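Putative type VI secretion protein (Escherichia coli, PDB 6SJL) acts as a phospholipase effector of the type VI secretion system and binds the VgrG spike, which probably carries it. Local coordinates at the interface of chains B and A. Residues are numbered along the deposited sequence; one frame, centred on the assembly and turned at random. Chains: chain A, Putative type VI secretion protein; chain B, Putative type VI secretion protein.

The interface of chains B and A. Residues chain B 592, 608, 612; chain A 257, 501, 503, 508, 510.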
# COMPACT_ATOMS: atom_id res chain seq x y z
N ARG B 592 11.01 -14.52 1.55
CA ARG B 592 10.57 -15.81 2.04
C ARG B 592 10.28 -15.79 3.53
O ARG B 592 9.31 -16.40 3.99
CB ARG B 592 11.62 -16.87 1.72
CG ARG B 592 11.62 -17.27 0.29
CD ARG B 592 12.84 -18.07 -0.03
NE ARG B 592 12.86 -19.33 0.69
CZ ARG B 592 12.74 -20.52 0.13
NH1 ARG B 592 12.59 -20.62 -1.17
NH2 ARG B 592 12.77 -21.60 0.87
N ILE B 608 6.41 -16.15 -3.98
CA ILE B 608 7.81 -16.53 -3.85
C ILE B 608 8.25 -17.34 -5.05
O ILE B 608 9.42 -17.34 -5.41
CB ILE B 608 8.02 -17.29 -2.53
CG1 ILE B 608 7.79 -16.37 -1.34
CG2 ILE B 608 9.40 -17.88 -2.45
CD1 ILE B 608 8.45 -15.06 -1.48
N GLN B 612 11.69 -16.64 -6.67
CA GLN B 612 12.65 -17.73 -6.68
C GLN B 612 13.13 -18.01 -8.09
O GLN B 612 14.33 -18.19 -8.33
CB GLN B 612 11.98 -18.97 -6.10
CG GLN B 612 12.88 -20.12 -5.81
CD GLN B 612 13.55 -19.97 -4.50
OE1 GLN B 612 12.95 -19.52 -3.55
NE2 GLN B 612 14.79 -20.37 -4.42
N PHE A 257 7.49 -25.89 -0.94
CA PHE A 257 7.61 -24.64 -0.18
C PHE A 257 6.28 -24.24 0.43
O PHE A 257 6.22 -23.72 1.55
CB PHE A 257 8.14 -23.55 -1.10
CG PHE A 257 7.98 -22.17 -0.56
CD1 PHE A 257 8.90 -21.64 0.31
CD2 PHE A 257 6.90 -21.40 -0.91
CE1 PHE A 257 8.75 -20.39 0.80
CE2 PHE A 257 6.74 -20.15 -0.41
CZ PHE A 257 7.67 -19.65 0.45
N TRP A 501 6.76 -25.55 -10.22
CA TRP A 501 8.09 -25.17 -10.66
C TRP A 501 9.04 -25.66 -9.60
O TRP A 501 8.85 -25.39 -8.42
CB TRP A 501 8.21 -23.65 -10.86
CG TRP A 501 9.58 -23.26 -11.24
CD1 TRP A 501 10.13 -23.38 -12.46
CD2 TRP A 501 10.59 -22.73 -10.39
NE1 TRP A 501 11.43 -22.95 -12.44
CE2 TRP A 501 11.73 -22.55 -11.17
CE3 TRP A 501 10.64 -22.39 -9.05
CZ2 TRP A 501 12.90 -22.04 -10.66
CZ3 TRP A 501 11.79 -21.90 -8.55
CH2 TRP A 501 12.90 -21.72 -9.34
N ASP A 503 12.80 -25.71 -8.06
CA ASP A 503 14.05 -24.99 -8.03
C ASP A 503 15.17 -25.88 -8.54
O ASP A 503 15.39 -26.96 -7.99
CB ASP A 503 14.34 -24.52 -6.62
CG ASP A 503 15.48 -23.56 -6.56
OD1 ASP A 503 15.49 -22.58 -7.32
OD2 ASP A 503 16.37 -23.76 -5.72
N GLU A 508 13.45 -27.60 -4.43
CA GLU A 508 12.23 -27.23 -3.74
C GLU A 508 11.11 -27.02 -4.73
O GLU A 508 11.31 -26.41 -5.78
CB GLU A 508 12.47 -25.96 -2.94
CG GLU A 508 11.31 -25.53 -2.11
CD GLU A 508 11.75 -24.67 -0.96
OE1 GLU A 508 12.80 -24.01 -1.09
OE2 GLU A 508 11.05 -24.65 0.07
N PHE A 510 7.55 -25.53 -6.01
CA PHE A 510 6.72 -24.35 -5.86
C PHE A 510 5.46 -24.56 -6.69
O PHE A 510 5.54 -24.70 -7.91
CB PHE A 510 7.46 -23.09 -6.32
CG PHE A 510 8.61 -22.73 -5.44
CD1 PHE A 510 9.83 -23.31 -5.62
CD2 PHE A 510 8.47 -21.80 -4.45
CE1 PHE A 510 10.86 -23.00 -4.82
CE2 PHE A 510 9.51 -21.48 -3.66
CZ PHE A 510 10.71 -22.09 -3.84
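B:Arg592, on helix 578-600 of VgrG, reaches A:Glu508 of the effector in a salt bridge that is also a hydrogen bond, with NH2 of the B:Arg592 guanidinium 3.1 Å from carboxylate oxygen OE1 of A:Glu508. The angle at the hydrogen is 158°. OE1 is met on its syn side, somewhat out of the carboxylate plane, while it lies close to the guanidinium plane; the two planes are turned 59° apart. NH1 adds a weak bond to the same oxygen. Within VgrG, NH1 of B:Arg592 also donates to the amide oxygen OE1 of B:Gln612 at 2.6 Å, from above the carbonyl plane, which probably helps to steady the guanidinium. A bend at chi3 (64°) turns the guanidinium of B:Arg592 toward the effector.

Aromatic packing flanks this polar pair. CD1 of A:Phe257 lies over one guanidinium face, 4.0 Å from CZ of B:Arg592, with the ring tilted well away from parallel. The same ring meets B:Ile608, whose CG1 is 3.7 Å from CZ of A:Phe257. The CG2 branch of B:Ile608 lies near both A:Phe257 and A:Phe510. CG of B:Gln612 rests against two further rings, 3.5 Å from A:Phe510 CZ and 3.4 Å from A:Trp501 CZ3; the amide plane of B:Gln612 is only modestly tilted from the phenylalanine ring.

Two VgrG helices, 578-600 and 608-618, thus present a charged and apolar surface to effector loops and short strands, helping to hold Tle1 on the VgrG spike, which presumably carries it during secretion.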